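Extracellular subtilisin-like serine proteinase (Vibrio sp. PA-44, PDB 1SH7) probably cleaves peptide bonds as a calcium-binding, subtilisin-like serine endopeptidase of the S8 family, secreted by a psychrotrophic Vibrio. Local coordinates at residues V40-E45 / S51-D56; S81-A86 / G211-I216. All blocks are in the same frame, centred on the assembly; numbering follows the deposited sequence. Where two conformers were deposited one is given.

Overall arrangement
Strand 32-37 of the central parallel sheet ends at D37, predicted to belong to the charge relay system, and the chain then runs through 40-45. Interaction 1 closes the short loop that follows, bringing 40-45 back against strand 51-56, the outermost strand on that side. Interaction 2 opens later, at 81-86 after helix 70-79, and closes a much longer excursion at 211-216, on a two-stranded antiparallel hairpin. The two loops lie in series and neither nest nor cross. Their centres are about 14 Å apart, yet they touch: H44 and E45 of interaction 1 bond to G212 and Y213 of interaction 2, joining the loop before the edge strand to the hairpin.

Interaction 1: residues V40-E45 / S51-D56; sequences VNNNHE and SVSGYD. With CA (calcium ion), chain D.
N42 reaches across to S51 with its side-chain amide, and this pair forms the tight part of the contact. The donor ND2 of N42 lies 2.7 Å from OG of S51; the acceptor sits in the amide plane, although the N-H...O angle of 141° shows a bent bond. S51 presents the hydroxyl because OG is anti to its backbone N (chi1 -171°). The same OG is also packed against V40, whose CG1 comes within 3.3 Å, from a direction about perpendicular to that of the amide ND2. V40 and S51 are both buried. I91 of the next strand touches the S51 side chain as well.

The other branch of the same amide faces S53: OD1 of N42 is 3.1 Å from OG of S53. That approach does not by itself establish a hydrogen bond, since the serine hydroxyl has another acceptor within reach and also accepts from the backbone N of S64. N42 thus lies along the strand, its two amide branches meeting the hydroxyls of S51 and S53, on either side of V52 in sequence, while V52 itself points away and is exposed.

The looser side is bridged by solvent. Water 1 lies 2.6 Å from O of N42 and 2.9 Å from O of S51, a donor to both by geometry, but it has more acceptors nearby than protons to give. A type I turn runs from N41 to H44, with H44 N bonded to N41 O.

At the far end of the strand, OD1 of D56 binds a calcium ion at 2.2 Å, together with three waters, D61 and D63. The arrangement is a loop folded onto the edge strand of the subtilase parallel sheet; the end of this strand supplies D56 to the calcium site.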
loop_
_atom_site.group_PDB
_atom_site.type_symbol
_atom_site.label_atom_id
_atom_site.label_comp_id
_atom_site.label_asym_id
_atom_site.label_seq_id
_atom_site.Cartn_x
_atom_site.Cartn_y
_atom_site.Cartn_z
ATOM N N VAL A 40 11.401 -5.386 -6.950
ATOM C CA VAL A 40 10.933 -4.319 -7.865
ATOM C C VAL A 40 11.906 -4.281 -9.057
ATOM O O VAL A 40 13.135 -4.336 -8.874
ATOM C CB VAL A 40 10.945 -2.921 -7.169
ATOM C CG1 VAL A 40 10.471 -1.809 -8.093
ATOM C CG2 VAL A 40 10.105 -2.941 -5.893
ATOM N N ASN A 41 11.354 -4.184 -10.264
ATOM C CA ASN A 41 12.122 -3.934 -11.471
ATOM C C ASN A 41 12.551 -2.468 -11.455
ATOM O O ASN A 41 11.787 -1.590 -11.811
ATOM C CB ASN A 41 11.266 -4.286 -12.705
ATOM C CG ASN A 41 11.985 -4.044 -14.040
ATOM O OD1 ASN A 41 11.448 -4.382 -15.116
ATOM N ND2 ASN A 41 13.136 -3.398 -13.987
ATOM N N ASN A 42 13.769 -2.210 -10.972
ATOM C CA ASN A 42 14.293 -0.830 -10.877
ATOM C C ASN A 42 14.379 -0.116 -12.218
ATOM O O ASN A 42 14.284 1.107 -12.274
ATOM C CB ASN A 42 15.690 -0.774 -10.226
ATOM C CG ASN A 42 15.722 -1.383 -8.855
ATOM O OD1 ASN A 42 16.573 -2.246 -8.560
ATOM N ND2 ASN A 42 14.795 -0.972 -8.011
ATOM N N ASN A 43 14.515 -0.870 -13.292
ATOM C CA ASN A 43 14.642 -0.291 -14.616
ATOM C C ASN A 43 13.308 0.007 -15.328
ATOM O O ASN A 43 13.308 0.504 -16.454
ATOM C CB ASN A 43 15.499 -1.183 -15.507
ATOM C CG ASN A 43 16.835 -1.599 -14.861
ATOM O OD1 ASN A 43 17.169 -2.802 -14.847
ATOM N ND2 ASN A 43 17.621 -0.631 -14.373
ATOM N N HIS A 44 12.183 -0.286 -14.679
ATOM C CA HIS A 44 10.892 -0.049 -15.294
ATOM C C HIS A 44 10.731 1.445 -15.612
ATOM O O HIS A 44 11.121 2.304 -14.815
ATOM C CB HIS A 44 9.731 -0.549 -14.430
ATOM C CG HIS A 44 8.453 -0.658 -15.193
ATOM N ND1 HIS A 44 7.795 0.451 -15.669
ATOM C CD2 HIS A 44 7.791 -1.729 -15.686
ATOM C CE1 HIS A 44 6.734 0.070 -16.361
ATOM N NE2 HIS A 44 6.709 -1.251 -16.386
ATOM N N GLU A 45 10.137 1.759 -16.759
ATOM C CA GLU A 45 10.018 3.166 -17.186
ATOM C C GLU A 45 9.159 4.007 -16.255
ATOM O O GLU A 45 9.268 5.232 -16.217
ATOM C CB GLU A 45 9.443 3.268 -18.601
ATOM C CG GLU A 45 7.985 2.833 -18.740
ATOM C CD GLU A 45 7.545 2.717 -20.193
ATOM O OE1 GLU A 45 8.363 3.080 -21.053
ATOM O OE2 GLU A 45 6.389 2.308 -20.476
ATOM N N SER A 51 13.517 4.213 -8.370
ATOM C CA SER A 51 13.639 2.913 -7.711
ATOM C C SER A 51 15.085 2.371 -7.620
ATOM O O SER A 51 15.830 2.374 -8.616
ATOM C CB SER A 51 12.727 1.892 -8.412
ATOM O OG SER A 51 12.663 0.686 -7.665
ATOM N N VAL A 52 15.479 1.902 -6.431
ATOM C CA VAL A 52 16.763 1.222 -6.243
ATOM C C VAL A 52 16.553 -0.045 -5.395
ATOM O O VAL A 52 15.537 -0.203 -4.712
ATOM C CB VAL A 52 17.802 2.136 -5.519
ATOM C CG1 VAL A 52 18.040 3.474 -6.292
ATOM C CG2 VAL A 52 17.367 2.380 -4.054
ATOM N N SER A 53 17.516 -0.949 -5.444
ATOM C CA SER A 53 17.461 -2.162 -4.659
ATOM C C SER A 53 17.714 -1.841 -3.165
ATOM O O SER A 53 18.463 -0.924 -2.819
ATOM C CB SER A 53 18.513 -3.170 -5.170
ATOM O OG SER A 53 18.127 -3.749 -6.405
ATOM N N GLY A 54 17.090 -2.611 -2.291
ATOM C CA GLY A 54 17.317 -2.495 -0.863
ATOM C C GLY A 54 18.180 -3.687 -0.451
ATOM O O GLY A 54 19.416 -3.593 -0.344
ATOM N N TYR A 55 17.506 -4.813 -0.227
ATOM C CA TYR A 55 18.163 -6.089 -0.018
ATOM C C TYR A 55 17.248 -7.225 -0.488
ATOM O O TYR A 55 16.017 -7.088 -0.481
ATOM C CB TYR A 55 18.517 -6.290 1.461
ATOM C CG TYR A 55 19.507 -7.422 1.655
ATOM C CD1 TYR A 55 20.867 -7.228 1.429
ATOM C CD2 TYR A 55 19.083 -8.683 2.047
ATOM C CE1 TYR A 55 21.789 -8.278 1.567
ATOM C CE2 TYR A 55 19.997 -9.728 2.239
ATOM C CZ TYR A 55 21.337 -9.528 1.996
ATOM O OH TYR A 55 22.216 -10.600 2.146
ATOM N N ASP A 56 17.856 -8.337 -0.911
ATOM C CA ASP A 56 17.127 -9.567 -1.307
ATOM C C ASP A 56 17.316 -10.704 -0.276
ATOM O O ASP A 56 18.341 -11.381 -0.274
ATOM C CB ASP A 56 17.625 -9.986 -2.706
ATOM C CG ASP A 56 17.001 -11.266 -3.221
ATOM O OD1 ASP A 56 17.240 -11.593 -4.432
ATOM O OD2 ASP A 56 16.272 -12.000 -2.527
HETATM CA CA CA D . 18.394 -11.041 -6.236
HETATM O O HOH W 1 14.630 3.335 -11.028
HETATM O O HOH W 2 16.336 -10.746 -7.387
HETATM O O HOH W 3 19.716 -10.830 -8.197
HETATM O O HOH W 4 17.971 -13.320 -6.969
#

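Interaction 2: residues S81-A86 / G211-I216; sequences SQYGVA and GGYKTI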
loop_
_atom_site.group_PDB
_atom_site.type_symbol
_atom_site.label_atom_id
_atom_site.label_comp_id
_atom_site.label_asym_id
_atom_site.label_seq_id
_atom_site.Cartn_x
_atom_site.Cartn_y
_atom_site.Cartn_z
ATOM N N SER A 81 5.013 6.921 -12.607
ATOM C CA SER A 81 4.646 8.189 -13.243
ATOM C C SER A 81 3.200 8.227 -13.804
ATOM O O SER A 81 2.463 9.190 -13.572
ATOM C CB SER A 81 5.619 8.463 -14.383
ATOM O OG SER A 81 5.308 9.674 -15.010
ATOM N N GLN A 82 2.798 7.207 -14.558
ATOM C CA GLN A 82 1.478 7.234 -15.192
ATOM C C GLN A 82 0.427 6.686 -14.245
ATOM O O GLN A 82 -0.684 7.198 -14.183
ATOM C CB GLN A 82 1.431 6.394 -16.475
ATOM C CG GLN A 82 2.239 6.917 -17.658
ATOM C CD GLN A 82 1.923 6.114 -18.925
ATOM O OE1 GLN A 82 2.596 5.119 -19.228
ATOM N NE2 GLN A 82 0.873 6.510 -19.625
ATOM N N TYR A 83 0.774 5.607 -13.539
ATOM C CA TYR A 83 -0.218 4.843 -12.818
ATOM C C TYR A 83 -0.039 4.853 -11.306
ATOM O O TYR A 83 -0.694 4.084 -10.623
ATOM C CB TYR A 83 -0.237 3.399 -13.355
ATOM C CG TYR A 83 -0.493 3.338 -14.834
ATOM C CD1 TYR A 83 0.404 2.694 -15.698
ATOM C CD2 TYR A 83 -1.582 4.033 -15.404
ATOM C CE1 TYR A 83 0.160 2.649 -17.070
ATOM C CE2 TYR A 83 -1.828 3.990 -16.787
ATOM C CZ TYR A 83 -0.960 3.304 -17.600
ATOM O OH TYR A 83 -1.190 3.258 -18.942
ATOM N N GLY A 84 0.767 5.772 -10.772
ATOM C CA GLY A 84 0.990 5.803 -9.335
ATOM C C GLY A 84 0.406 7.016 -8.658
ATOM O O GLY A 84 0.115 8.055 -9.298
ATOM N N VAL A 85 0.285 6.901 -7.338
ATOM C CA VAL A 85 -0.295 7.951 -6.482
ATOM C C VAL A 85 0.681 9.117 -6.218
ATOM O O VAL A 85 0.297 10.296 -6.240
ATOM C CB VAL A 85 -0.749 7.316 -5.161
ATOM C CG1 VAL A 85 -1.226 8.332 -4.170
ATOM C CG2 VAL A 85 -1.848 6.262 -5.421
ATOM N N ALA A 86 1.923 8.770 -5.906
ATOM C CA ALA A 86 2.944 9.725 -5.468
ATOM C C ALA A 86 4.062 9.654 -6.497
ATOM O O ALA A 86 4.977 8.787 -6.411
ATOM C CB ALA A 86 3.431 9.350 -4.098
ATOM N N GLY A 211 8.864 -5.186 -17.843
ATOM C CA GLY A 211 8.972 -3.883 -18.466
ATOM C C GLY A 211 7.701 -3.316 -19.061
ATOM O O GLY A 211 7.669 -2.134 -19.429
ATOM N N GLY A 212 6.655 -4.124 -19.123
ATOM C CA GLY A 212 5.345 -3.731 -19.607
ATOM C C GLY A 212 4.373 -3.477 -18.441
ATOM O O GLY A 212 4.769 -2.951 -17.368
ATOM N N TYR A 213 3.118 -3.859 -18.628
ATOM C CA TYR A 213 2.045 -3.580 -17.666
ATOM C C TYR A 213 1.135 -4.768 -17.494
ATOM O O TYR A 213 1.157 -5.695 -18.282
ATOM C CB TYR A 213 1.246 -2.339 -18.083
ATOM C CG TYR A 213 2.147 -1.129 -18.211
ATOM C CD1 TYR A 213 2.405 -0.331 -17.134
ATOM C CD2 TYR A 213 2.777 -0.817 -19.418
ATOM C CE1 TYR A 213 3.270 0.753 -17.224
ATOM C CE2 TYR A 213 3.640 0.262 -19.521
ATOM C CZ TYR A 213 3.900 1.031 -18.412
ATOM O OH TYR A 213 4.737 2.101 -18.436
ATOM N N LYS A 214 0.358 -4.760 -16.414
ATOM C CA LYS A 214 -0.609 -5.824 -16.132
ATOM C C LYS A 214 -1.723 -5.239 -15.281
ATOM O O LYS A 214 -1.510 -4.293 -14.540
ATOM C CB LYS A 214 0.045 -6.989 -15.397
ATOM C CG LYS A 214 -0.716 -8.312 -15.546
ATOM C CD LYS A 214 0.037 -9.461 -14.864
ATOM C CE LYS A 214 -0.502 -10.860 -15.215
ATOM N NZ LYS A 214 -1.092 -11.555 -14.039
ATOM N N THR A 215 -2.916 -5.761 -15.465
ATOM C CA THR A 215 -4.088 -5.329 -14.711
ATOM C C THR A 215 -4.488 -6.494 -13.812
ATOM O O THR A 215 -4.822 -7.591 -14.283
ATOM C CB THR A 215 -5.220 -4.934 -15.667
ATOM O OG1 THR A 215 -4.815 -3.790 -16.452
ATOM C CG2 THR A 215 -6.416 -4.462 -14.872
ATOM N N ILE A 216 -4.415 -6.295 -12.506
ATOM C CA ILE A 216 -4.801 -7.342 -11.585
ATOM C C ILE A 216 -5.587 -6.795 -10.403
ATOM O O ILE A 216 -5.680 -5.588 -10.209
ATOM C CB ILE A 216 -3.538 -8.142 -11.102
ATOM C CG1 ILE A 216 -2.494 -7.199 -10.521
ATOM C CG2 ILE A 216 -2.928 -8.933 -12.267
ATOM C CD1 ILE A 216 -1.188 -7.902 -10.065
#
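Y83 and Y213 meet through their rings, and this aromatic pair carries the contact. The centroids stand 5.5 Å apart with planes at 84°, consistent with an offset edge-to-face stack; the edge of Y83 is directed at the face of Y213. The nearest atoms are CE1 of Y83 and CE1 of Y213, at 3.6 Å. The offset follows from where this approach falls, on the CD1-CE1 side of the Y213 ring. For Y83, chi1 of -57° places CG beside the backbone N and turns the ring across the gap, where the CA atoms of the two tyrosines are 10.0 Å apart.

Apolar packing within 81-86 supports the ring, since CB of Q82 lies 3.7 Å above the plane of Y83, over its centre.

Polar approaches across the pair are slight: OE1 of Q82 comes to 3.8 Å from OH of Y213, with amide and ring planes nearly perpendicular. The hydroxyls are instead bonded to other groups, Y213 OH to E45 and Y83 OH to K205, while E46 receives the backbone N of Q82 and Y83.

The contact lies at the surface. It joins the loop between helix 70-79 and strand 90-95 to strand 213-216, which pairs antiparallel with strand 204-207; farther along 81-86, V85 packs on helices 6-11 and 219-236.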